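N5-carboxyaminoimidazole ribonucleotide synthetase (Bacillus anthracis, PDB 3QFF) probably catalyses the ATP-dependent carboxylation of aminoimidazole ribonucleotide by bicarbonate in purine biosynthesis, and here holds ADP. Local coordinates at residues A[144-149]-A[185-190]. Numbering follows the deposited sequence.
Sequences AELSYP and CILEKW. With ADP (adenosine-5'-diphosphate), chain C.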
loop_
_atom_site.group_PDB
_atom_site.type_symbol
_atom_site.label_atom_id
_atom_site.label_comp_id
_atom_site.label_asym_id
_atom_site.label_seq_id
_atom_site.Cartn_x
_atom_site.Cartn_y
_atom_site.Cartn_z
ATOM N N ALA A 144 -21.127 42.778 -18.323
ATOM C CA ALA A 144 -20.936 43.597 -19.518
ATOM C C ALA A 144 -19.643 43.245 -20.257
ATOM O O ALA A 144 -19.664 43.049 -21.477
ATOM C CB ALA A 144 -20.968 45.087 -19.165
ATOM N N GLU A 145 -18.536 43.161 -19.514
ATOM C CA GLU A 145 -17.206 42.890 -20.084
ATOM C C GLU A 145 -17.065 41.470 -20.635
ATOM O O GLU A 145 -16.507 41.276 -21.719
ATOM C CB GLU A 145 -16.099 43.117 -19.046
ATOM C CG GLU A 145 -15.761 44.568 -18.716
ATOM C CD GLU A 145 -14.909 44.680 -17.454
ATOM O OE1 GLU A 145 -15.411 44.328 -16.356
ATOM O OE2 GLU A 145 -13.736 45.111 -17.555
ATOM N N LEU A 146 -17.556 40.485 -19.881
ATOM C CA LEU A 146 -17.323 39.073 -20.203
ATOM C C LEU A 146 -18.437 38.430 -21.026
ATOM O O LEU A 146 -18.207 37.415 -21.690
ATOM C CB LEU A 146 -17.066 38.243 -18.934
ATOM C CG LEU A 146 -15.923 38.600 -17.977
ATOM C CD1 LEU A 146 -15.716 37.466 -16.976
ATOM C CD2 LEU A 146 -14.622 38.907 -18.714
ATOM N N SER A 147 -19.632 39.016 -20.960
ATOM C CA SER A 147 -20.816 38.541 -21.687
ATOM C C SER A 147 -21.240 37.126 -21.269
ATOM O O SER A 147 -20.718 36.573 -20.291
ATOM C CB SER A 147 -20.607 38.646 -23.208
ATOM O OG SER A 147 -21.821 38.412 -23.905
ATOM N N TYR A 148 -22.198 36.561 -22.003
ATOM C CA TYR A 148 -22.701 35.215 -21.739
ATOM C C TYR A 148 -22.081 34.193 -22.699
ATOM O O TYR A 148 -21.744 34.540 -23.842
ATOM C CB TYR A 148 -24.229 35.182 -21.854
ATOM C CG TYR A 148 -24.942 36.121 -20.905
ATOM C CD1 TYR A 148 -25.141 35.777 -19.566
ATOM C CD2 TYR A 148 -25.422 37.355 -21.348
ATOM C CE1 TYR A 148 -25.794 36.643 -18.688
ATOM C CE2 TYR A 148 -26.079 38.225 -20.481
ATOM C CZ TYR A 148 -26.260 37.861 -19.157
ATOM O OH TYR A 148 -26.905 38.719 -18.305
ATOM N N PRO A 149 -21.904 32.937 -22.241
ATOM C CA PRO A 149 -22.139 32.453 -20.881
ATOM C C PRO A 149 -20.974 32.709 -19.911
ATOM O O PRO A 149 -19.848 32.973 -20.344
ATOM C CB PRO A 149 -22.358 30.954 -21.078
ATOM C CG PRO A 149 -21.596 30.619 -22.298
ATOM C CD PRO A 149 -21.606 31.833 -23.172
ATOM N N CYS A 185 -17.258 37.262 -4.681
ATOM C CA CYS A 185 -17.257 36.355 -5.814
ATOM C C CYS A 185 -16.237 36.693 -6.900
ATOM O O CYS A 185 -15.571 37.738 -6.887
ATOM C CB CYS A 185 -18.659 36.314 -6.429
ATOM S SG CYS A 185 -19.896 35.558 -5.349
ATOM N N ILE A 186 -16.129 35.768 -7.841
ATOM C CA ILE A 186 -15.410 35.971 -9.066
ATOM C C ILE A 186 -16.362 35.563 -10.194
ATOM O O ILE A 186 -17.111 34.602 -10.053
ATOM C CB ILE A 186 -14.094 35.120 -9.068
ATOM C CG1 ILE A 186 -13.183 35.491 -10.224
ATOM C CG2 ILE A 186 -14.374 33.601 -9.064
ATOM C CD1 ILE A 186 -11.923 34.616 -10.262
ATOM N N LEU A 187 -16.351 36.308 -11.291
ATOM C CA LEU A 187 -17.049 35.884 -12.495
ATOM C C LEU A 187 -16.027 35.478 -13.546
ATOM O O LEU A 187 -15.104 36.237 -13.836
ATOM C CB LEU A 187 -17.949 36.990 -13.047
ATOM C CG LEU A 187 -18.886 36.589 -14.207
ATOM C CD1 LEU A 187 -20.161 35.992 -13.663
ATOM C CD2 LEU A 187 -19.212 37.779 -15.100
ATOM N N GLU A 188 -16.208 34.284 -14.111
ATOM C CA GLU A 188 -15.308 33.747 -15.132
ATOM C C GLU A 188 -16.022 33.532 -16.459
ATOM O O GLU A 188 -17.179 33.100 -16.475
ATOM C CB GLU A 188 -14.756 32.395 -14.697
ATOM C CG GLU A 188 -13.958 32.384 -13.408
ATOM C CD GLU A 188 -13.466 30.986 -13.065
ATOM O OE1 GLU A 188 -13.051 30.772 -11.909
ATOM O OE2 GLU A 188 -13.517 30.094 -13.945
ATOM N N LYS A 189 -15.326 33.804 -17.561
ATOM C CA LYS A 189 -15.802 33.408 -18.888
ATOM C C LYS A 189 -15.991 31.905 -18.950
ATOM O O LYS A 189 -15.172 31.143 -18.438
ATOM C CB LYS A 189 -14.828 33.835 -19.985
ATOM C CG LYS A 189 -15.301 34.985 -20.848
ATOM C CD LYS A 189 -14.273 35.316 -21.920
ATOM C CE LYS A 189 -14.449 36.736 -22.452
ATOM N NZ LYS A 189 -13.135 37.389 -22.717
ATOM N N TRP A 190 -17.090 31.487 -19.568
ATOM C CA TRP A 190 -17.351 30.078 -19.813
ATOM C C TRP A 190 -16.307 29.533 -20.775
ATOM O O TRP A 190 -16.096 30.088 -21.857
ATOM C CB TRP A 190 -18.751 29.894 -20.401
ATOM C CG TRP A 190 -19.136 28.469 -20.668
ATOM C CD1 TRP A 190 -19.042 27.796 -21.863
ATOM C CD2 TRP A 190 -19.691 27.543 -19.727
ATOM N NE1 TRP A 190 -19.498 26.505 -21.714
ATOM C CE2 TRP A 190 -19.907 26.324 -20.416
ATOM C CE3 TRP A 190 -20.029 27.624 -18.367
ATOM C CZ2 TRP A 190 -20.439 25.190 -19.788
ATOM C CZ3 TRP A 190 -20.561 26.496 -17.743
ATOM C CH2 TRP A 190 -20.760 25.294 -18.456
HETATM P PB ADP C . -15.465 23.541 -7.169
HETATM O O1B ADP C . -16.788 23.497 -6.440
HETATM O O2B ADP C . -14.395 24.288 -6.403
HETATM O O3B ADP C . -15.034 22.197 -7.706
HETATM P PA ADP C . -14.963 24.529 -9.866
HETATM O O1A ADP C . -14.033 23.340 -9.994
HETATM O O2A ADP C . -14.436 25.931 -10.072
HETATM O O3A ADP C . -15.769 24.481 -8.459
HETATM O "O5'" ADP C . -16.144 24.341 -10.940
HETATM C "C5'" ADP C . -17.056 23.252 -10.813
HETATM C "C4'" ADP C . -17.437 22.750 -12.197
HETATM O "O4'" ADP C . -18.024 23.819 -12.942
HETATM C "C3'" ADP C . -16.224 22.283 -12.987
HETATM O "O3'" ADP C . -16.054 20.866 -12.881
HETATM C "C2'" ADP C . -16.515 22.717 -14.409
HETATM O "O2'" ADP C . -17.115 21.639 -15.133
HETATM C "C1'" ADP C . -17.526 23.846 -14.283
HETATM N N9 ADP C . -16.870 25.154 -14.560
HETATM C C8 ADP C . -16.297 25.963 -13.644
HETATM N N7 ADP C . -15.791 27.082 -14.221
HETATM C C5 ADP C . -16.039 27.004 -15.539
HETATM C C6 ADP C . -15.772 27.853 -16.728
HETATM N N6 ADP C . -15.123 29.039 -16.616
HETATM N N1 ADP C . -16.201 27.396 -17.931
HETATM C C2 ADP C . -16.846 26.221 -18.064
HETATM N N3 ADP C . -17.118 25.406 -17.029
HETATM C C4 ADP C . -16.752 25.735 -15.762
#
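P149 and W190 meet where a loop leaving a helix runs up against the end of a strand, and a backbone bond joins them: W190 N donates to P149 O at 3.2 Å. Beside that bond the proline ring presses on the root of the tryptophan, with P149 CG 3.5 Å from W190 CB, and the two side chains cross at about a right angle. W190 CG stands anti to the backbone N (chi1 -179°), and the indole reaches beyond the proline to lay one face over the adenine of ADP, whose C2 sits 3.4 Å above the ring plane and offset toward its rim. Deeper in, L146 of the last helical turn inserts CD1 against the strand backbone, 3.4 Å from L187 O and close to K189 N. The same methyl meets L187 CD2 at 4.0 Å. The aliphatic part of K189 flanks this leucine, its CG near L146 CB and L146 O.

The arrangement belongs to the ATP-grasp fold, in which the nucleotide lies between two subdomains; here helix 136-146 packs on the small four-stranded antiparallel sheet through strand 185-189. S147, the first residue past the helix, has positive phi, and the peptide before P149 is cis, just ahead of strand 150-154. On the nucleotide side, ADP N6 donates to K189 O at 2.8 Å and to E188 OE2 at 3.3 Å, two bonds from the amino group that are consistent with recognition of adenine. Further out, E188 OE1 forms salt bridges with K153 and K117, which probably hold the carboxylate in place for the bond OE2 accepts, and V191 N also bonds to ADP.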